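Local coordinates for putative uncharacterized protein (Acidianus two-tailed virus, PDB 3FAJ), which is a structural protein of the virion, of the viral ORF131/RIP family, and probably binds DNA, at residues A[113-116]-A[117-121]. Numbering follows the deposited sequence.
Sequences PEYQ and QAKAF
The first turns of the alpha-helix 113-123 carry this local i to i+4 contact, in which Tyr115 and Lys119 lie one turn apart on the face turned to helix 31-43. Four consecutive backbone hydrogen bonds build the turns. Gln117 N donates to Pro113 O at 2.9 Å, and Ala118 N to Glu114 O at 3.0 Å. Lys119 N gives Tyr115 O the straightest of the four, 2.9 Å with an N-H...O angle of 167°. Ala120 N reaches Gln116 O at 3.0 Å. Pro113 suits the first turn, where a backbone N-H would have no carbonyl of the helix to bond.

Tyr115 and Lys119 run side by side and point the same way. Both have CG anti to the backbone N (chi1 171° and -178°), which sends the two side chains off the helix together. The lysine chain stays extended as far as CE and bends only at its last torsion. Lys119 CD lies obliquely beside the phenol end of the ring, 3.8 Å from Tyr115 OH and 4.0 Å from Tyr115 CE2. The polar ends go to separate acids of helix 31-43: Tyr115 OH is hydrogen-bonded to Glu43, and Lys119 NZ forms a salt bridge with Asp40. These bonds tie the two helices together. On the exposed side, Gln117 runs extended toward the start of the helix, and its CG lies 3.3 Å from Pro113 O.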
ATOM      1  N   PRO A 113     -11.990  -3.802   6.571  1.00 23.77           N
ATOM      2  CA  PRO A 113     -12.531  -4.054   5.229  1.00 23.40           C
ATOM      3  C   PRO A 113     -12.088  -3.041   4.165  1.00 23.75           C
ATOM      4  O   PRO A 113     -11.926  -3.410   3.007  1.00 23.76           O
ATOM      5  CB  PRO A 113     -14.063  -4.015   5.450  1.00 23.11           C
ATOM      6  CG  PRO A 113     -14.235  -4.310   6.910  1.00 23.95           C
ATOM      7  CD  PRO A 113     -13.067  -3.617   7.563  1.00 23.37           C
ATOM      8  N   GLU A 114     -11.858  -1.785   4.551  1.00 23.60           N
ATOM      9  CA  GLU A 114     -11.398  -0.787   3.592  1.00 24.86           C
ATOM     10  C   GLU A 114      -9.993  -1.125   3.097  1.00 23.99           C
ATOM     11  O   GLU A 114      -9.682  -0.961   1.924  1.00 23.86           O
ATOM     12  CB  GLU A 114     -11.450   0.645   4.166  1.00 25.19           C
ATOM     13  CG  GLU A 114     -11.167   1.687   3.074  1.00 26.43           C
ATOM     14  CD  GLU A 114     -11.089   3.111   3.566  1.00 28.09           C
ATOM     15  OE1 GLU A 114     -11.617   3.402   4.649  1.00 32.75           O
ATOM     16  OE2 GLU A 114     -10.486   3.937   2.837  1.00 32.93           O
ATOM     17  N   TYR A 115      -9.156  -1.654   3.988  1.00 23.16           N
ATOM     18  CA  TYR A 115      -7.817  -2.069   3.574  1.00 23.76           C
ATOM     19  C   TYR A 115      -7.921  -3.245   2.604  1.00 24.05           C
ATOM     20  O   TYR A 115      -7.258  -3.281   1.563  1.00 24.11           O
ATOM     21  CB  TYR A 115      -6.983  -2.475   4.794  1.00 23.98           C
ATOM     22  CG  TYR A 115      -5.652  -3.128   4.420  1.00 23.27           C
ATOM     23  CD1 TYR A 115      -4.516  -2.355   4.203  1.00 25.38           C
ATOM     24  CD2 TYR A 115      -5.550  -4.512   4.282  1.00 25.14           C
ATOM     25  CE1 TYR A 115      -3.304  -2.958   3.888  1.00 24.93           C
ATOM     26  CE2 TYR A 115      -4.330  -5.136   3.946  1.00 24.86           C
ATOM     27  CZ  TYR A 115      -3.215  -4.331   3.745  1.00 25.83           C
ATOM     28  OH  TYR A 115      -1.989  -4.892   3.440  1.00 26.92           O
ATOM     29  N   GLN A 116      -8.731  -4.227   2.970  1.00 24.08           N
ATOM     30  CA  GLN A 116      -8.897  -5.404   2.104  1.00 24.91           C
ATOM     31  C   GLN A 116      -9.365  -4.974   0.708  1.00 24.51           C
ATOM     32  O   GLN A 116      -8.863  -5.485  -0.300  1.00 23.61           O
ATOM     33  CB  GLN A 116      -9.895  -6.388   2.692  1.00 24.99           C
ATOM     34  CG  GLN A 116      -9.450  -6.980   4.032  1.00 27.01           C
ATOM     35  CD  GLN A 116     -10.587  -7.694   4.791  1.00 27.69           C
ATOM     36  OE1 GLN A 116     -11.782  -7.633   4.409  1.00 32.07           O
ATOM     37  NE2 GLN A 116     -10.230  -8.343   5.898  1.00 32.64           N
ATOM     38  N   GLN A 117     -10.330  -4.056   0.658  1.00 22.96           N
ATOM     39  CA  GLN A 117     -10.869  -3.586  -0.627  1.00 23.95           C
ATOM     40  C   GLN A 117      -9.784  -2.885  -1.441  1.00 24.10           C
ATOM     41  O   GLN A 117      -9.665  -3.111  -2.655  1.00 23.36           O
ATOM     42  CB  GLN A 117     -12.009  -2.605  -0.413  1.00 23.65           C
ATOM     43  CG  GLN A 117     -13.302  -3.165   0.041  1.00 26.80           C
ATOM     44  CD  GLN A 117     -14.309  -2.048   0.198  1.00 32.82           C
ATOM     45  OE1 GLN A 117     -13.932  -0.870   0.208  1.00 36.15           O
ATOM     46  NE2 GLN A 117     -15.583  -2.393   0.275  1.00 32.20           N
ATOM     47  N   ALA A 118      -9.008  -2.020  -0.773  1.00 23.75           N
ATOM     48  CA  ALA A 118      -7.993  -1.233  -1.464  1.00 23.90           C
ATOM     49  C   ALA A 118      -6.900  -2.149  -2.019  1.00 24.08           C
ATOM     50  O   ALA A 118      -6.482  -2.020  -3.171  1.00 24.96           O
ATOM     51  CB  ALA A 118      -7.396  -0.155  -0.525  1.00 23.90           C
ATOM     52  N   LYS A 119      -6.479  -3.130  -1.213  1.00 24.41           N
ATOM     53  CA  LYS A 119      -5.445  -4.065  -1.649  1.00 24.55           C
ATOM     54  C   LYS A 119      -5.939  -4.906  -2.833  1.00 24.60           C
ATOM     55  O   LYS A 119      -5.223  -5.083  -3.816  1.00 25.27           O
ATOM     56  CB  LYS A 119      -4.977  -4.939  -0.469  1.00 24.80           C
ATOM     57  CG  LYS A 119      -3.853  -5.904  -0.859  1.00 27.77           C
ATOM     58  CD  LYS A 119      -3.354  -6.639   0.374  1.00 29.92           C
ATOM     59  CE  LYS A 119      -2.142  -7.491   0.015  1.00 32.41           C
ATOM     60  NZ  LYS A 119      -2.488  -8.773  -0.634  1.00 36.56           N
ATOM     61  N   ALA A 120      -7.181  -5.389  -2.758  1.00 24.62           N
ATOM     62  CA  ALA A 120      -7.765  -6.161  -3.867  1.00 24.67           C
ATOM     63  C   ALA A 120      -7.848  -5.315  -5.140  1.00 24.36           C
ATOM     64  O   ALA A 120      -7.657  -5.824  -6.244  1.00 25.62           O
ATOM     65  CB  ALA A 120      -9.133  -6.640  -3.497  1.00 24.64           C
ATOM     66  N   PHE A 121      -8.185  -4.047  -4.975  1.00 24.23           N
ATOM     67  CA  PHE A 121      -8.289  -3.129  -6.113  1.00 23.77           C
ATOM     68  C   PHE A 121      -6.930  -2.983  -6.780  1.00 23.54           C
ATOM     69  O   PHE A 121      -6.813  -3.046  -8.004  1.00 23.45           O
ATOM     70  CB  PHE A 121      -8.823  -1.768  -5.651  1.00 24.82           C
ATOM     71  CG  PHE A 121      -8.878  -0.739  -6.743  1.00 24.41           C
ATOM     72  CD1 PHE A 121      -9.848  -0.827  -7.741  1.00 24.46           C
ATOM     73  CD2 PHE A 121      -7.978   0.321  -6.765  1.00 26.67           C
ATOM     74  CE1 PHE A 121      -9.914   0.137  -8.755  1.00 24.68           C
ATOM     75  CE2 PHE A 121      -8.024   1.284  -7.786  1.00 27.11           C
ATOM     76  CZ  PHE A 121      -9.014   1.189  -8.766  1.00 25.32           C
TER